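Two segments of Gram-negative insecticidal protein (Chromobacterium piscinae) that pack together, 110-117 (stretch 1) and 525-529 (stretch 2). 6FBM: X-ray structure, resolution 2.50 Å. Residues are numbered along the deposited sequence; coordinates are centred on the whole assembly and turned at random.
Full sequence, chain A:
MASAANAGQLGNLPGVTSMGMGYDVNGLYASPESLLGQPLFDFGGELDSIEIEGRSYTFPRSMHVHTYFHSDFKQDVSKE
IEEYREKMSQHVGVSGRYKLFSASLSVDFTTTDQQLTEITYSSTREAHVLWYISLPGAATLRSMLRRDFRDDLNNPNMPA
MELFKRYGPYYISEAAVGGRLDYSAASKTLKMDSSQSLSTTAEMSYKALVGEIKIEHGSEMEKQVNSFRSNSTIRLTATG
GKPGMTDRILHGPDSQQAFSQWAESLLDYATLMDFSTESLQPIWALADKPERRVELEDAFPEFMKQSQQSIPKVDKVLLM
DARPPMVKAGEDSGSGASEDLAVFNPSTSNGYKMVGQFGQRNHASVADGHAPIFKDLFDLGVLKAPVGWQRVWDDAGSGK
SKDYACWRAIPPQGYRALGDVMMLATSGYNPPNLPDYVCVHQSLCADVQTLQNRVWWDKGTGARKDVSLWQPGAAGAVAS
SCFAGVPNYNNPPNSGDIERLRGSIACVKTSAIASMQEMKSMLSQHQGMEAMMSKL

Stretch 1 (110-117) TTTDQQLT
Stretch 2 525-529: QHQGM

A single glutamine amide, that of Gln115, uses both its ends to tie a short helix to a segment of irregular backbone more than four hundred residues further along the same chain. Its OE1 accepts a hydrogen bond from His526 ND1 at 2.7 Å, with an N-H...O angle of 162°, while its NE2 donates to Gln527 O, the main-chain carbonyl, at 3.2 Å and a more bent 141°. Glutamine suits this place because one planar group carries an acceptor and a donor, and its side chain is long enough to reach both partners. The chain leaves the backbone toward stretch 2 with chi1 m (-57°), chi2 t (-175°) and chi3 92°.

Residues 111-115 form the helix. Thr110 caps it: with phi/psi of -66/154 and chi1 p, its OG1 accepts from Asp113 N at 3.1 Å, satisfying an amide that has no earlier helical carbonyl to bind. Gln114 N to Thr110 O (3.1 Å) and Gln115 N to Thr111 O (3.3 Å) continue the helical pattern, and Leu116, at -60/155, is the first residue to leave it.

Stretch 2 has no regular secondary structure. His526 (-130/121) and Gln527 (-78/134) are extended, then Gly528 turns at 76/43, a positive phi that favours glycine. The nearest CA pairs set the register: Gln115 CA lies 8.0 Å from His526 CA, and Thr112 CA lies 6.4 Å from Met529 CA. Thus, as stretch 2 advances, its partners step back along the helix by about one turn.

His526 points toward the helix with chi1 m and chi2 -87°, so that Gln115 OE1 lies at the ring edge, near its plane, where ND1 can donate. Gly528 also suits close packing beside the helix: an ideal CB would point toward stretch 1 and lie a tight 3.5 Å from Thr111 CG2. Thr111 is chi1 t, and its CG2 approaches Gln527 O at 4.2 Å. Thr112, chi1 m, places OG1 3.2 Å from Gly528 O.

Met529 (chi1 m, chi2 t, chi3 p) starts sideways, but its flexible, unbranched side chain brings its end nearer the helix. Its CG lies 3.8 Å from Thr112 OG1, its SD 3.7 Å from Gln115 NE2, and its CE 4.0 Å from Leu116 CD2. This last, apolar contact is made by a leucine with chi1 m and chi2 t, whose end likewise comes nearer to stretch 2. Altogether the two stretches bury 322 Å², both sides summed.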

# COMPACT_ATOMS: atom_id res chain seq x y z
N THR A 110 -7.50 20.91 -34.10
CA THR A 110 -6.98 20.12 -35.21
C THR A 110 -6.29 21.08 -36.17
O THR A 110 -6.60 22.25 -36.24
CB THR A 110 -8.05 19.35 -35.99
OG1 THR A 110 -8.99 20.28 -36.56
CG2 THR A 110 -8.77 18.32 -35.12
N THR A 111 -5.35 20.54 -36.91
CA THR A 111 -4.66 21.33 -37.89
C THR A 111 -5.63 21.81 -39.00
O THR A 111 -5.51 22.92 -39.49
CB THR A 111 -3.44 20.55 -38.44
OG1 THR A 111 -2.58 21.49 -39.12
CG2 THR A 111 -3.85 19.40 -39.36
N THR A 112 -6.61 20.99 -39.36
CA THR A 112 -7.63 21.41 -40.32
C THR A 112 -8.39 22.68 -39.84
O THR A 112 -8.46 23.69 -40.56
CB THR A 112 -8.60 20.23 -40.63
OG1 THR A 112 -7.89 19.19 -41.32
CG2 THR A 112 -9.76 20.69 -41.53
N ASP A 113 -8.91 22.63 -38.61
CA ASP A 113 -9.66 23.76 -38.03
C ASP A 113 -8.82 25.01 -37.91
O ASP A 113 -9.33 26.11 -38.05
CB ASP A 113 -10.24 23.40 -36.66
CG ASP A 113 -11.37 22.38 -36.75
OD1 ASP A 113 -12.01 22.28 -37.78
OD2 ASP A 113 -11.63 21.66 -35.79
N GLN A 114 -7.53 24.85 -37.64
CA GLN A 114 -6.64 25.99 -37.57
C GLN A 114 -6.59 26.74 -38.89
O GLN A 114 -6.59 27.96 -38.93
CB GLN A 114 -5.23 25.55 -37.17
CG GLN A 114 -5.08 25.10 -35.73
CD GLN A 114 -3.73 24.49 -35.47
OE1 GLN A 114 -3.63 23.32 -35.06
NE2 GLN A 114 -2.67 25.26 -35.70
N GLN A 115 -6.54 25.97 -39.97
CA GLN A 115 -6.40 26.53 -41.30
C GLN A 115 -7.75 26.94 -41.91
O GLN A 115 -7.81 27.86 -42.71
CB GLN A 115 -5.72 25.52 -42.22
CG GLN A 115 -4.37 25.05 -41.74
CD GLN A 115 -3.70 24.13 -42.77
OE1 GLN A 115 -2.94 24.58 -43.64
NE2 GLN A 115 -3.95 22.84 -42.64
N LEU A 116 -8.83 26.25 -41.55
CA LEU A 116 -10.15 26.67 -42.02
C LEU A 116 -10.51 28.08 -41.58
O LEU A 116 -10.03 28.59 -40.57
CB LEU A 116 -11.24 25.69 -41.58
CG LEU A 116 -11.23 24.37 -42.36
CD1 LEU A 116 -12.34 23.47 -41.84
CD2 LEU A 116 -11.38 24.66 -43.88
N THR A 117 -11.38 28.67 -42.35
CA THR A 117 -11.89 29.99 -42.09
C THR A 117 -13.33 29.78 -41.63
O THR A 117 -13.83 28.65 -41.65
CB THR A 117 -11.67 30.87 -43.34
OG1 THR A 117 -11.72 32.24 -42.98
CG2 THR A 117 -12.66 30.61 -44.42
N GLN A 525 -1.61 22.64 -51.24
CA GLN A 525 -0.64 23.44 -50.46
C GLN A 525 -1.00 23.59 -48.95
O GLN A 525 -0.49 24.51 -48.28
CB GLN A 525 -0.49 24.82 -51.08
CG GLN A 525 -0.32 24.85 -52.58
CD GLN A 525 0.01 26.27 -53.06
OE1 GLN A 525 -0.82 26.98 -53.65
NE2 GLN A 525 1.25 26.69 -52.80
N HIS A 526 -1.89 22.73 -48.43
CA HIS A 526 -2.30 22.77 -47.02
C HIS A 526 -2.16 21.35 -46.47
O HIS A 526 -2.80 20.42 -46.96
CB HIS A 526 -3.75 23.28 -46.84
CG HIS A 526 -3.93 24.76 -47.04
ND1 HIS A 526 -3.75 25.67 -46.03
CD2 HIS A 526 -4.31 25.47 -48.12
CE1 HIS A 526 -3.97 26.89 -46.51
NE2 HIS A 526 -4.31 26.79 -47.77
N GLN A 527 -1.34 21.21 -45.43
CA GLN A 527 -0.95 19.87 -44.95
C GLN A 527 -2.09 19.26 -44.13
O GLN A 527 -2.71 19.95 -43.33
CB GLN A 527 0.42 19.87 -44.24
CG GLN A 527 0.51 20.43 -42.82
CD GLN A 527 1.11 21.86 -42.80
OE1 GLN A 527 0.67 22.72 -43.58
NE2 GLN A 527 2.09 22.12 -41.91
N GLY A 528 -2.40 17.99 -44.40
CA GLY A 528 -3.38 17.23 -43.64
C GLY A 528 -4.84 17.55 -43.93
O GLY A 528 -5.65 17.64 -42.99
N MET A 529 -5.17 17.71 -45.22
CA MET A 529 -6.54 18.03 -45.65
C MET A 529 -6.98 17.19 -46.86
O MET A 529 -7.24 15.99 -46.70
CB MET A 529 -6.66 19.55 -45.91
CG MET A 529 -6.48 20.41 -44.65
SD MET A 529 -6.98 22.18 -44.72
CE MET A 529 -8.65 22.12 -45.39